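Local coordinates for endoribonuclease L-PSP/chorismate mutase-like domain-containing protein (Agrobacterium tumefaciens, PDB 3D01) that is of unknown function but belongs to the YjgF/chorismate mutase-like family of putative endoribonucleases and assembles as a trimer with pockets probably at its subunit interfaces, at residues I[50-55]-I[78-83]; I[58-63]-I[152-157]; I[107-112]-I[120-125]. All coordinates share one frame; numbering follows the deposited sequence.

Interaction 1. Residues I[50-55]-I[78-83]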
loop_
_atom_site.group_PDB
_atom_site.type_symbol
_atom_site.label_atom_id
_atom_site.label_comp_id
_atom_site.label_asym_id
_atom_site.label_seq_id
_atom_site.Cartn_x
_atom_site.Cartn_y
_atom_site.Cartn_z
ATOM N N GLN I 50 9.092 8.037 -1.108
ATOM C CA GLN I 50 10.142 9.026 -0.978
ATOM C C GLN I 50 11.102 8.515 0.065
ATOM O O GLN I 50 10.682 7.924 1.086
ATOM C CB GLN I 50 9.561 10.377 -0.538
ATOM C CG GLN I 50 8.541 10.997 -1.508
ATOM C CD GLN I 50 9.068 11.134 -2.910
ATOM O OE1 GLN I 50 8.481 10.600 -3.860
ATOM N NE2 GLN I 50 10.156 11.889 -3.066
ATOM N N LEU I 51 12.368 8.829 -0.167
ATOM C CA LEU I 51 13.490 8.422 0.651
ATOM C C LEU I 51 13.960 9.645 1.425
ATOM O O LEU I 51 13.506 10.762 1.133
ATOM C CB LEU I 51 14.598 7.880 -0.257
ATOM C CG LEU I 51 14.174 6.778 -1.238
ATOM C CD1 LEU I 51 15.375 6.326 -2.127
ATOM C CD2 LEU I 51 13.574 5.581 -0.478
ATOM N N PRO I 52 14.829 9.456 2.428
ATOM C CA PRO I 52 15.235 10.599 3.262
ATOM C C PRO I 52 16.321 11.462 2.614
ATOM O O PRO I 52 17.453 11.482 3.089
ATOM C CB PRO I 52 15.704 9.948 4.583
ATOM C CG PRO I 52 15.993 8.534 4.231
ATOM C CD PRO I 52 15.324 8.166 2.940
HETATM N N MSE I 53 15.938 12.144 1.528
HETATM C CA MSE I 53 16.847 12.945 0.702
HETATM C C MSE I 53 17.035 14.324 1.303
HETATM O O MSE I 53 16.060 15.023 1.587
HETATM C CB MSE I 53 16.254 13.164 -0.697
HETATM C CG MSE I 53 15.856 11.947 -1.449
HETATM SE SE MSE I 53 17.419 10.814 -1.617
HETATM C CE MSE I 53 18.553 12.084 -2.572
ATOM N N GLU I 54 18.294 14.719 1.462
ATOM C CA GLU I 54 18.664 16.035 1.948
ATOM C C GLU I 54 19.909 16.414 1.137
ATOM O O GLU I 54 20.861 15.642 1.089
ATOM C CB GLU I 54 18.983 15.991 3.449
ATOM C CG GLU I 54 19.010 17.376 4.095
ATOM C CD GLU I 54 19.112 17.361 5.616
ATOM O OE1 GLU I 54 19.809 16.483 6.181
ATOM O OE2 GLU I 54 18.524 18.271 6.256
ATOM N N SER I 55 19.863 17.557 0.439
ATOM C CA SER I 55 20.972 17.995 -0.429
ATOM C C SER I 55 21.348 16.972 -1.467
ATOM O O SER I 55 22.525 16.758 -1.759
ATOM C CB SER I 55 22.203 18.325 0.404
ATOM O OG SER I 55 21.848 19.248 1.411
ATOM N N GLU I 78 10.982 12.285 8.846
ATOM C CA GLU I 78 10.758 13.741 8.622
ATOM C C GLU I 78 11.211 14.134 7.229
ATOM O O GLU I 78 10.468 14.792 6.500
ATOM C CB GLU I 78 11.510 14.563 9.653
ATOM C CG GLU I 78 10.895 14.575 11.067
ATOM C CD GLU I 78 11.774 15.241 12.137
ATOM O OE1 GLU I 78 13.021 15.315 12.013
ATOM O OE2 GLU I 78 11.192 15.714 13.147
ATOM N N LEU I 79 12.423 13.699 6.850
ATOM C CA LEU I 79 12.957 13.958 5.513
ATOM C C LEU I 79 12.111 13.339 4.386
ATOM O O LEU I 79 11.850 13.974 3.355
ATOM C CB LEU I 79 14.421 13.534 5.421
ATOM C CG LEU I 79 15.453 14.424 6.132
ATOM C CD1 LEU I 79 16.816 13.761 6.045
ATOM C CD2 LEU I 79 15.474 15.883 5.608
ATOM N N CYS I 80 11.668 12.093 4.580
ATOM C CA CYS I 80 10.744 11.461 3.660
ATOM C C CYS I 80 9.511 12.340 3.495
ATOM O O CYS I 80 9.065 12.576 2.374
ATOM C CB CYS I 80 10.334 10.066 4.162
ATOM S SG CYS I 80 11.671 8.862 4.134
ATOM N N ALA I 81 8.969 12.794 4.616
ATOM C CA ALA I 81 7.777 13.666 4.639
ATOM C C ALA I 81 8.015 14.977 3.917
ATOM O O ALA I 81 7.143 15.444 3.208
ATOM C CB ALA I 81 7.337 13.926 6.079
ATOM N N VAL I 82 9.181 15.571 4.082
ATOM C CA VAL I 82 9.512 16.844 3.373
ATOM C C VAL I 82 9.580 16.593 1.850
ATOM O O VAL I 82 9.102 17.381 1.025
ATOM C CB VAL I 82 10.843 17.463 3.918
ATOM C CG1 VAL I 82 11.394 18.596 2.994
ATOM C CG2 VAL I 82 10.680 17.942 5.384
ATOM N N ASN I 83 10.148 15.455 1.460
ATOM C CA ASN I 83 10.176 15.084 0.061
ATOM C C ASN I 83 8.778 14.806 -0.479
ATOM O O ASN I 83 8.469 15.180 -1.602
ATOM C CB ASN I 83 11.142 13.910 -0.165
ATOM C CG ASN I 83 12.591 14.348 -0.101
ATOM O OD1 ASN I 83 13.255 14.285 0.945
ATOM N ND2 ASN I 83 13.079 14.820 -1.201
#

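Interaction 2. Residues I[58-63]-I[152-157]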
loop_
_atom_site.group_PDB
_atom_site.type_symbol
_atom_site.label_atom_id
_atom_site.label_comp_id
_atom_site.label_asym_id
_atom_site.label_seq_id
_atom_site.Cartn_x
_atom_site.Cartn_y
_atom_site.Cartn_z
ATOM N N ILE I 58 21.072 10.602 0.305
ATOM C CA ILE I 58 20.252 9.822 1.238
ATOM C C ILE I 58 20.868 10.045 2.603
ATOM O O ILE I 58 21.932 9.507 2.899
ATOM C CB ILE I 58 20.256 8.315 0.932
ATOM C CG1 ILE I 58 19.798 8.015 -0.495
ATOM C CG2 ILE I 58 19.413 7.574 1.981
ATOM C CD1 ILE I 58 18.343 8.035 -0.704
ATOM N N ALA I 59 20.189 10.814 3.444
ATOM C CA ALA I 59 20.735 11.297 4.706
ATOM C C ALA I 59 20.843 10.266 5.813
ATOM O O ALA I 59 21.675 10.416 6.693
ATOM C CB ALA I 59 19.909 12.487 5.217
ATOM N N VAL I 60 20.001 9.236 5.788
ATOM C CA VAL I 60 19.978 8.240 6.866
ATOM C C VAL I 60 19.835 6.843 6.213
ATOM O O VAL I 60 18.897 6.579 5.493
ATOM C CB VAL I 60 18.826 8.464 7.854
ATOM C CG1 VAL I 60 18.907 7.457 9.063
ATOM C CG2 VAL I 60 18.771 9.924 8.346
ATOM N N THR I 61 20.832 6.004 6.471
ATOM C CA THR I 61 20.967 4.705 5.857
ATOM C C THR I 61 21.239 3.619 6.885
ATOM O O THR I 61 21.799 3.844 7.965
ATOM C CB THR I 61 22.135 4.659 4.846
ATOM O OG1 THR I 61 23.353 5.029 5.521
ATOM C CG2 THR I 61 21.868 5.593 3.627
ATOM N N GLY I 62 20.866 2.403 6.508
ATOM C CA GLY I 62 21.006 1.245 7.389
ATOM C C GLY I 62 19.728 0.886 8.136
ATOM O O GLY I 62 18.640 1.479 7.932
ATOM N N LEU I 63 19.864 -0.143 8.964
ATOM C CA LEU I 63 18.741 -0.767 9.631
ATOM C C LEU I 63 18.523 -0.159 10.964
ATOM O O LEU I 63 19.438 -0.031 11.793
ATOM C CB LEU I 63 18.948 -2.266 9.838
ATOM C CG LEU I 63 19.275 -3.096 8.617
ATOM C CD1 LEU I 63 19.550 -4.607 8.971
ATOM C CD2 LEU I 63 18.155 -2.962 7.623
ATOM N N ASN I 152 19.796 1.759 0.538
ATOM C CA ASN I 152 19.997 1.506 1.951
ATOM C C ASN I 152 19.334 2.565 2.792
ATOM O O ASN I 152 19.723 2.785 3.936
ATOM C CB ASN I 152 21.494 1.405 2.271
ATOM C CG ASN I 152 21.778 0.602 3.528
ATOM O OD1 ASN I 152 20.920 -0.137 4.030
ATOM N ND2 ASN I 152 22.987 0.772 4.065
ATOM N N ALA I 153 18.291 3.206 2.243
ATOM C CA ALA I 153 17.505 4.171 3.034
ATOM C C ALA I 153 16.966 3.463 4.276
ATOM O O ALA I 153 16.511 2.295 4.202
ATOM C CB ALA I 153 16.360 4.738 2.212
ATOM N N SER I 154 16.945 4.185 5.387
ATOM C CA SER I 154 16.384 3.657 6.627
ATOM C C SER I 154 14.854 3.662 6.609
ATOM O O SER I 154 14.234 2.845 7.280
ATOM C CB SER I 154 16.917 4.408 7.856
ATOM O OG SER I 154 18.323 4.248 7.979
ATOM N N VAL I 155 14.267 4.606 5.855
ATOM C CA VAL I 155 12.825 4.776 5.792
ATOM C C VAL I 155 12.441 5.201 4.360
ATOM O O VAL I 155 13.204 5.916 3.679
ATOM C CB VAL I 155 12.308 5.879 6.797
ATOM C CG1 VAL I 155 10.739 5.987 6.748
ATOM C CG2 VAL I 155 12.889 5.679 8.210
ATOM N N GLU I 156 11.283 4.738 3.929
ATOM C CA GLU I 156 10.645 5.172 2.699
ATOM C C GLU I 156 9.139 5.332 2.990
ATOM O O GLU I 156 8.515 4.517 3.707
ATOM C CB GLU I 156 10.841 4.140 1.595
ATOM C CG GLU I 156 10.142 4.446 0.299
ATOM C CD GLU I 156 10.208 3.260 -0.709
ATOM O OE1 GLU I 156 11.124 2.423 -0.612
ATOM O OE2 GLU I 156 9.327 3.155 -1.596
ATOM N N ILE I 157 8.555 6.370 2.424
ATOM C CA ILE I 157 7.171 6.718 2.774
ATOM C C ILE I 157 6.481 7.205 1.517
ATOM O O ILE I 157 6.989 8.102 0.842
ATOM C CB ILE I 157 7.055 7.838 3.868
ATOM C CG1 ILE I 157 7.863 7.545 5.152
ATOM C CG2 ILE I 157 5.562 8.071 4.249
ATOM C CD1 ILE I 157 7.626 8.576 6.300
#

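Interaction 3. Residues I[107-112]-I[120-125]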
loop_
_atom_site.group_PDB
_atom_site.type_symbol
_atom_site.label_atom_id
_atom_site.label_comp_id
_atom_site.label_asym_id
_atom_site.label_seq_id
_atom_site.Cartn_x
_atom_site.Cartn_y
_atom_site.Cartn_z
ATOM N N GLY I 107 4.399 3.975 5.779
ATOM C CA GLY I 107 5.730 4.161 6.316
ATOM C C GLY I 107 6.462 2.835 6.394
ATOM O O GLY I 107 6.084 1.947 7.165
ATOM N N PHE I 108 7.508 2.720 5.578
ATOM C CA PHE I 108 8.315 1.526 5.484
ATOM C C PHE I 108 9.637 1.790 6.182
ATOM O O PHE I 108 10.378 2.667 5.762
ATOM C CB PHE I 108 8.583 1.183 4.020
ATOM C CG PHE I 108 7.358 1.161 3.167
ATOM C CD1 PHE I 108 6.372 0.239 3.389
ATOM C CD2 PHE I 108 7.207 2.050 2.122
ATOM C CE1 PHE I 108 5.237 0.213 2.601
ATOM C CE2 PHE I 108 6.075 2.018 1.322
ATOM C CZ PHE I 108 5.106 1.105 1.553
ATOM N N VAL I 109 9.941 1.023 7.231
ATOM C CA VAL I 109 11.133 1.240 8.058
ATOM C C VAL I 109 12.084 0.018 7.961
ATOM O O VAL I 109 11.697 -1.091 8.338
ATOM C CB VAL I 109 10.740 1.449 9.534
ATOM C CG1 VAL I 109 11.984 1.713 10.395
ATOM C CG2 VAL I 109 9.667 2.555 9.652
ATOM N N ALA I 110 13.296 0.240 7.468
ATOM C CA ALA I 110 14.279 -0.853 7.306
ATOM C C ALA I 110 14.671 -1.244 8.736
ATOM O O ALA I 110 15.099 -0.387 9.545
ATOM C CB ALA I 110 15.496 -0.399 6.437
ATOM N N SER I 111 14.409 -2.510 9.096
ATOM C CA SER I 111 14.442 -2.924 10.504
ATOM C C SER I 111 15.141 -4.253 10.693
ATOM O O SER I 111 14.941 -5.172 9.895
ATOM C CB SER I 111 13.017 -3.099 11.079
ATOM O OG SER I 111 12.212 -1.950 10.940
ATOM N N VAL I 112 15.880 -4.383 11.791
ATOM C CA VAL I 112 16.244 -5.732 12.250
ATOM C C VAL I 112 14.979 -6.320 12.905
ATOM O O VAL I 112 14.094 -5.595 13.338
ATOM C CB VAL I 112 17.459 -5.790 13.227
ATOM C CG1 VAL I 112 18.789 -5.333 12.571
ATOM C CG2 VAL I 112 17.205 -4.980 14.542
ATOM N N LEU I 120 6.887 4.595 16.183
ATOM C CA LEU I 120 7.612 5.752 16.700
ATOM C C LEU I 120 8.434 6.418 15.606
ATOM O O LEU I 120 8.585 7.666 15.574
ATOM C CB LEU I 120 8.512 5.317 17.837
ATOM C CG LEU I 120 7.764 4.712 19.021
ATOM C CD1 LEU I 120 8.759 4.565 20.189
ATOM C CD2 LEU I 120 6.553 5.533 19.379
ATOM N N VAL I 121 8.979 5.598 14.711
ATOM C CA VAL I 121 9.771 6.123 13.598
ATOM C C VAL I 121 8.908 6.948 12.667
ATOM O O VAL I 121 9.246 8.072 12.324
ATOM C CB VAL I 121 10.484 4.988 12.830
ATOM C CG1 VAL I 121 11.106 5.527 11.506
ATOM C CG2 VAL I 121 11.509 4.304 13.776
ATOM N N ILE I 122 7.771 6.395 12.282
ATOM C CA ILE I 122 6.891 7.057 11.334
ATOM C C ILE I 122 6.214 8.264 11.990
ATOM O O ILE I 122 5.848 9.213 11.298
ATOM C CB ILE I 122 5.881 6.072 10.704
ATOM C CG1 ILE I 122 6.620 4.954 9.952
ATOM C CG2 ILE I 122 4.927 6.807 9.773
ATOM C CD1 ILE I 122 7.662 5.406 8.862
ATOM N N ASN I 123 6.114 8.264 13.315
ATOM C CA ASN I 123 5.660 9.474 14.030
ATOM C C ASN I 123 6.471 10.712 13.648
ATOM O O ASN I 123 5.913 11.813 13.659
ATOM C CB ASN I 123 5.666 9.301 15.542
ATOM C CG ASN I 123 4.518 8.417 16.043
ATOM O OD1 ASN I 123 3.573 8.105 15.307
ATOM N ND2 ASN I 123 4.604 8.004 17.303
ATOM N N GLY I 124 7.756 10.545 13.305
ATOM C CA GLY I 124 8.573 11.639 12.699
ATOM C C GLY I 124 7.847 12.325 11.534
ATOM O O GLY I 124 7.704 13.559 11.493
ATOM N N ALA I 125 7.335 11.528 10.599
ATOM C CA ALA I 125 6.647 12.048 9.409
ATOM C C ALA I 125 5.277 12.565 9.859
ATOM O O ALA I 125 4.894 13.697 9.565
ATOM C CB ALA I 125 6.509 10.942 8.317
#

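Interaction 1. Residues I[50-55]-I[78-83]
L51 and P52 lie against L79 and C80 of the helix where a hydrogen bond of 2.8 Å from M53 N to L51 O closes a tight bend in the chain. An inverse gamma turn is centred on P52, and it interrupts the extended course of strand 44-54. The sulfur of C80 sits against this bend: C80 SG lies 3.3 Å from Q50 O and 3.6 Å from L51 C, and it also meets the P52 ring at CD. It reaches this place because SG stands anti to the carbonyl carbon of C80 (chi1 -68°), beside the backbone N.

This is helix-on-sheet packing within the chorismate mutase-like fold. Helix 70-91 lies on the mixed sheet; L79 and N83 face strand 44-54, and C80 meets it from the flank. V155 and I157 of the adjoining strand also touch C80, and A76, one turn earlier in the helix, touches P52.

Leucine and proline form the apolar part, where L79 CB packs on P52 CA at 3.7 Å. Farther along the leucine, the two methyl groups meet E54, which crosses L79 at about a right angle. E54 CD, the carboxylate carbon, comes to 3.9 Å from L79 CD2, so the aliphatic stem and the flat end of the glutamate both border the leucine. One turn on, N83 lies between Q50 and selenomethionine M53. N83 CB rests 3.9 Å from Q50 CB, while the flat amide group of N83 runs across the base of the M53 side chain, with N83 CG 3.9 Å from M53 CB.

Interaction 2. Residues I[58-63]-I[152-157]
S154 OG stands anti to its own carbonyl carbon (chi1 -63°), which directs the hydroxyl to G62, while N152 CG stands anti to its backbone N (chi1 -156°) and carries the amide group alongside the same glycine. The serine hydroxyl S154 OG donates its proton to G62 O over 2.8 Å, approaching from above the carbonyl plane, 40° out of it. The V60 CG1 methyl lies beside this hydroxyl, 3.4 Å from S154 OG. The asparagine amide does not bond to the loop; N152 CG lies 3.6 Å from G62 N, and its ND2 is hydrogen-bonded to a bound polyether, probably from the crystallisation liquor.

Between these side chains the backbones are joined by a single antiparallel bridge. T61 and A153 form its non-hydrogen-bonded pair, flanked by two bonds: G62 N to N152 O at 2.8 Å and S154 N to V60 O at 3.1 Å. The former is nearly in line with the carbonyl of N152, and beside this N-H bond T61 CA makes a bent CA-H...O contact with N152 O at 3.0 Å. G62 adopts a positive phi that suits glycine, and the loop then runs on to L63, whose N is bonded to D67. The bridge thereby ties the loop before helix 70-91 to the lead-in of strand 155-163. T61, D67 and N152 line the polyether pocket, and V116 of the second subunit packs on N152, consistent with the interface clefts known in YjgF-family trimers. At the other end of the contact, I58 CG2 rests 4.0 Å from A153 CA, an apolar edge shared with P52, which also touches A153.

Interaction 3. Residues I[107-112]-I[120-125]
Apolar contacts carry the meeting of V109 with V121 and I122. The two valines meet tip to tip, with V109 CG2 3.8 Å from V121 CG1. V109 and I122 instead run past each other, pointing opposite ways, and V109 CG2 comes to 3.6 Å from I122 CD1. The same CD1 methyl of I122 packs on backbone, lying 3.4 Å from G107 CA; chi2 of I122 (-54°) turns CD1 to this spot, and the absence of a side chain on the glycine lets the methyl lie so close.

Both pieces belong to a beta-alpha-beta crossover, strand 99-110, helix 118-133 and strand 140-146, in which the helix packs across the sheet. The axes of the short segments approach to 8.8 Å, with their directions 130° apart. V155 of the neighbouring strand 155-163 touches both V121 and I122, and A143 on strand 140-146 adds to the bed under I122.

The polar interactions beside the contact include a bond at the turn after the strand: S111 OG donates to V109 O over 2.8 Å from above the carbonyl plane, and Q118, at the start of the helix, bonds to the same hydroxyl.

The three contacts share one mixed sheet, in which strand 155-163 runs between strands 44-54 and 99-110. Interaction 2 is centred about 10 Å from the centres of the other two, which are about 13 Å apart. Probable backbone hydrogen bonds link them: Q50 N to I157 O on one flank, F108 N to E156 O on the other. Helices 70-91 and 118-133 also meet, through A81 and A125. Along the chain, interactions 1 and 2 cross, interaction 1 closes before interaction 3 opens, and interaction 3 is nested within the loop closed by interaction 2. Strand 155-163 thus connects the helix-covered core of interactions 1 and 3 with interaction 2, where T61 and N152 border the polyether pocket.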